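Shikimate 5-dehydrogenase (Thermus thermophilus, PDB 2D5C) catalyses the reversible NADPH-linked reduction of 3-dehydroshikimate to shikimate, a step of the chorismate pathway that leads to the aromatic amino acids. Local coordinates at residues 73-76 and 77-80; 96-99 and 100-103. All coordinates share one frame; numbering follows the deposited sequence.

Interaction 1: 73-76 and 77-80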
loop_
_atom_site.group_PDB
_atom_site.type_symbol
_atom_site.label_atom_id
_atom_site.label_comp_id
_atom_site.label_asym_id
_atom_site.label_seq_id
_atom_site.Cartn_x
_atom_site.Cartn_y
_atom_site.Cartn_z
ATOM N N TRP A 73 -6.824 8.175 0.683
ATOM C CA TRP A 73 -5.676 8.943 0.198
ATOM C C TRP A 73 -5.622 8.781 -1.315
ATOM O O TRP A 73 -5.900 7.696 -1.820
ATOM C CB TRP A 73 -4.391 8.372 0.812
ATOM C CG TRP A 73 -3.093 9.045 0.412
ATOM C CD1 TRP A 73 -2.468 10.075 1.065
ATOM C CD2 TRP A 73 -2.244 8.699 -0.691
ATOM N NE1 TRP A 73 -1.286 10.383 0.439
ATOM C CE2 TRP A 73 -1.122 9.556 -0.640
ATOM C CE3 TRP A 73 -2.323 7.750 -1.719
ATOM C CZ2 TRP A 73 -0.083 9.490 -1.578
ATOM C CZ3 TRP A 73 -1.291 7.682 -2.654
ATOM C CH2 TRP A 73 -0.183 8.550 -2.576
ATOM N N VAL A 74 -5.286 9.858 -2.024
ATOM C CA VAL A 74 -5.155 9.810 -3.481
ATOM C C VAL A 74 -3.775 10.371 -3.805
ATOM O O VAL A 74 -3.346 11.368 -3.215
ATOM C CB VAL A 74 -6.248 10.640 -4.191
ATOM C CG1 VAL A 74 -6.025 10.622 -5.709
ATOM C CG2 VAL A 74 -7.616 10.085 -3.850
ATOM N N SER A 75 -3.054 9.705 -4.707
ATOM C CA SER A 75 -1.718 10.150 -5.069
ATOM C C SER A 75 -1.758 11.541 -5.691
ATOM O O SER A 75 -2.762 11.937 -6.288
ATOM C CB SER A 75 -1.069 9.188 -6.062
ATOM O OG SER A 75 -1.669 9.306 -7.347
ATOM N N PRO A 76 -0.670 12.301 -5.540
ATOM C CA PRO A 76 -0.621 13.653 -6.110
ATOM C C PRO A 76 -0.981 13.634 -7.595
ATOM O O PRO A 76 -1.721 14.496 -8.079
ATOM C CB PRO A 76 0.823 14.077 -5.867
ATOM C CG PRO A 76 1.183 13.349 -4.592
ATOM C CD PRO A 76 0.594 11.977 -4.854
ATOM N N GLU A 77 -0.465 12.645 -8.320
ATOM C CA GLU A 77 -0.753 12.534 -9.750
ATOM C C GLU A 77 -2.214 12.215 -10.024
ATOM O O GLU A 77 -2.827 12.806 -10.916
ATOM C CB GLU A 77 0.125 11.468 -10.392
ATOM C CG GLU A 77 1.593 11.710 -10.188
ATOM C CD GLU A 77 2.113 11.024 -8.952
ATOM O OE1 GLU A 77 1.371 10.972 -7.946
ATOM O OE2 GLU A 77 3.266 10.545 -8.994
ATOM N N ALA A 78 -2.783 11.289 -9.260
ATOM C CA ALA A 78 -4.168 10.924 -9.471
ATOM C C ALA A 78 -5.064 12.104 -9.127
ATOM O O ALA A 78 -6.145 12.243 -9.689
ATOM C CB ALA A 78 -4.533 9.700 -8.635
ATOM N N GLN A 79 -4.613 12.963 -8.212
ATOM C CA GLN A 79 -5.409 14.131 -7.843
ATOM C C GLN A 79 -5.500 15.094 -9.022
ATOM O O GLN A 79 -6.574 15.591 -9.358
ATOM C CB GLN A 79 -4.788 14.861 -6.643
ATOM C CG GLN A 79 -4.974 14.141 -5.311
ATOM C CD GLN A 79 -4.377 14.911 -4.140
ATOM O OE1 GLN A 79 -4.475 16.137 -4.077
ATOM N NE2 GLN A 79 -3.771 14.190 -3.200
ATOM N N ARG A 80 -4.364 15.351 -9.645
ATOM C CA ARG A 80 -4.318 16.271 -10.781
ATOM C C ARG A 80 -5.090 15.688 -11.957
ATOM O O ARG A 80 -5.854 16.380 -12.620
ATOM C CB ARG A 80 -2.863 16.534 -11.174
ATOM C CG ARG A 80 -2.004 17.121 -10.051
ATOM C CD ARG A 80 -2.207 18.623 -9.883
ATOM N NE ARG A 80 -3.601 19.010 -9.664
ATOM C CZ ARG A 80 -4.197 19.074 -8.477
ATOM N NH1 ARG A 80 -3.523 18.775 -7.374
ATOM N NH2 ARG A 80 -5.471 19.444 -8.395
HETATM O O HOH W 1 -1.067 16.923 -6.671
#
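The carbonyl oxygen of Pro76 is gripped by three groups: it accepts from Arg80 N at 3.2 Å, takes a weak bond from Gln79 N, and receives a water that also accepts from Arg80 NH1. This is the first turn of helix 76-81, reached from strand 73-74 through Ser75, the N-cap. The Ser75 hydroxyl lies between its own backbone N and carbonyl carbon (chi1 72°), and there OG accepts from Ala78 N at 3.0 Å, satisfying an amide that begins the helix. Ser75 O, in turn, takes Gln79 N at 2.9 Å. Glu77 folds back at chi2 (92°) to run beside Pro76, bringing OE1 to 3.3 Å from Pro76 CD; its other carboxylate oxygen, OE2, makes a weak, long ion pair with Arg93 of the second subunit. The Gln79 side chain reaches back to the strand, where NE2 donates to Val74 O at 2.9 Å. The acceptor lies in the Gln79 amide plane, whereas the nitrogen stands above the carbonyl plane of Val74. Val74 CG1 presses tightly on Ala78 CB at 3.4 Å and also meets Gln79 CG.

Interaction 2: 96-99 and 100-103. With SKM ((3R,4S,5R)-3,4,5-trihydroxycyclohex-1-ene-1-carboxylic acid), chain E.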
loop_
_atom_site.group_PDB
_atom_site.type_symbol
_atom_site.label_atom_id
_atom_site.label_comp_id
_atom_site.label_asym_id
_atom_site.label_seq_id
_atom_site.Cartn_x
_atom_site.Cartn_y
_atom_site.Cartn_z
ATOM N N GLY A 96 -5.453 5.503 -3.529
ATOM C CA GLY A 96 -5.641 5.561 -4.968
ATOM C C GLY A 96 -4.457 6.052 -5.782
ATOM O O GLY A 96 -3.800 7.027 -5.435
ATOM N N PHE A 97 -4.193 5.381 -6.898
ATOM C CA PHE A 97 -3.081 5.754 -7.762
ATOM C C PHE A 97 -3.537 5.723 -9.203
ATOM O O PHE A 97 -4.629 5.254 -9.512
ATOM C CB PHE A 97 -1.921 4.763 -7.639
ATOM C CG PHE A 97 -1.426 4.568 -6.245
ATOM C CD1 PHE A 97 -2.071 3.696 -5.376
ATOM C CD2 PHE A 97 -0.296 5.250 -5.799
ATOM C CE1 PHE A 97 -1.592 3.499 -4.071
ATOM C CE2 PHE A 97 0.184 5.063 -4.509
ATOM C CZ PHE A 97 -0.467 4.182 -3.645
ATOM N N ASN A 98 -2.687 6.206 -10.091
ATOM C CA ASN A 98 -3.037 6.157 -11.501
ATOM C C ASN A 98 -1.870 5.577 -12.256
ATOM O O ASN A 98 -0.830 6.223 -12.373
ATOM C CB ASN A 98 -3.343 7.546 -12.052
ATOM C CG ASN A 98 -3.865 7.487 -13.488
ATOM O OD1 ASN A 98 -3.155 7.059 -14.406
ATOM N ND2 ASN A 98 -5.104 7.904 -13.680
ATOM N N THR A 99 -2.024 4.345 -12.745
ATOM C CA THR A 99 -0.943 3.750 -13.508
ATOM C C THR A 99 -1.147 3.910 -15.016
ATOM O O THR A 99 -0.291 3.503 -15.780
ATOM C CB THR A 99 -0.749 2.260 -13.152
ATOM O OG1 THR A 99 -1.908 1.511 -13.545
ATOM C CG2 THR A 99 -0.529 2.111 -11.644
ATOM N N ASP A 100 -2.264 4.512 -15.434
ATOM C CA ASP A 100 -2.502 4.741 -16.869
ATOM C C ASP A 100 -1.460 5.710 -17.404
ATOM O O ASP A 100 -0.934 5.523 -18.505
ATOM C CB ASP A 100 -3.892 5.345 -17.144
ATOM C CG ASP A 100 -5.024 4.355 -16.964
ATOM O OD1 ASP A 100 -4.932 3.210 -17.469
ATOM O OD2 ASP A 100 -6.034 4.728 -16.330
ATOM N N ALA A 101 -1.149 6.755 -16.636
ATOM C CA ALA A 101 -0.165 7.740 -17.099
ATOM C C ALA A 101 1.247 7.163 -17.289
ATOM O O ALA A 101 1.802 7.228 -18.382
ATOM C CB ALA A 101 -0.130 8.955 -16.145
ATOM N N PRO A 102 1.854 6.596 -16.231
ATOM C CA PRO A 102 3.200 6.043 -16.414
ATOM C C PRO A 102 3.206 4.858 -17.388
ATOM O O PRO A 102 4.175 4.651 -18.117
ATOM C CB PRO A 102 3.604 5.643 -14.994
ATOM C CG PRO A 102 2.281 5.351 -14.333
ATOM C CD PRO A 102 1.428 6.484 -14.827
ATOM N N GLY A 103 2.114 4.105 -17.402
ATOM C CA GLY A 103 2.011 2.961 -18.298
ATOM C C GLY A 103 2.063 3.409 -19.747
ATOM O O GLY A 103 2.680 2.771 -20.605
HETATM O O12 SKM E . -6.848 1.605 -16.314
HETATM C C8 SKM E . -7.207 0.318 -16.840
HETATM C C6 SKM E . -7.831 -0.547 -15.710
HETATM O O7 SKM E . -6.881 -0.690 -14.656
HETATM C C5 SKM E . -8.228 -1.952 -16.234
HETATM C C4 SKM E . -8.819 -1.923 -17.644
HETATM C C1 SKM E . -9.439 -3.171 -18.158
HETATM O O2 SKM E . -9.469 -4.270 -17.379
HETATM O O3 SKM E . -9.926 -3.213 -19.279
HETATM C C10 SKM E . -8.806 -0.841 -18.429
HETATM C C9 SKM E . -8.215 0.490 -18.016
HETATM O O11 SKM E . -9.285 1.357 -17.606
HETATM O O HOH W 2 -6.742 7.395 -15.893
#
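Strand 93-97 gives way at Asn98 and Thr99 to helix 100-110, and Thr99 O receives Gly103 N at 3.0 Å in a bond that closes the first helical turn. The side chain of Asn98, which precedes the turn into the helix, caps it. With its CG anti to the backbone N (chi1 -174°), the amide reaches the first turn, and OD1 accepts from Ala101 N at 3.0 Å, nearly in line with its own C=O bond. The same oxygen takes a weak, bent Asx-turn bond from Asp100 N at 2.9 Å. At the other end of the amide, ND2 donates to Ala83 O and to a water at 2.8 Å, so both ends fix its rotation. That water donates to Asp100 OD2, which also forms a salt bridge with the proton acceptor Lys64. Asp100 OD1 accepts from the shikimate hydroxyl O12 at 2.8 Å; Asn98 is thus a second-shell residue behind the substrate-binding carboxylate. Thr99 OG1 hydrogen-bonds to the backbone O of Gln235, and Pro102 CD rests 3.3 Å from Asn98 O. Helix 229-244 packs against Thr99 and Pro102, helix 126-137 against Asn98 and Ala101, and helix 76-81 sends Ile81 onto the same two residues.

In the fold
Interactions 1 and 2 each carry a strand into a helix through a side-chain cap, and their centres lie 10 Å apart. Strands 73-74 and 93-97 are parallel neighbours in one mixed sheet: Trp73 O meets Gly96 N at 2.8 Å and Ser75 N meets Gly96 O at 2.9 Å, both probable hydrogen bonds. Beside them, Trp73 CZ3 packs 3.5 Å from Phe97 CE2. The two caps differ in their distance from the substrate. In 96-103, Asp100 itself binds shikimate, whereas in 73-80 the side chain of Ala78 remains about 11 Å from it and Trp73 instead meets Trp73 and Phe95 of the second subunit. Strand 73-74, at the edge of the sheet, thus lies on the dimer side, and strand 93-97, next to it, leads on to the pocket.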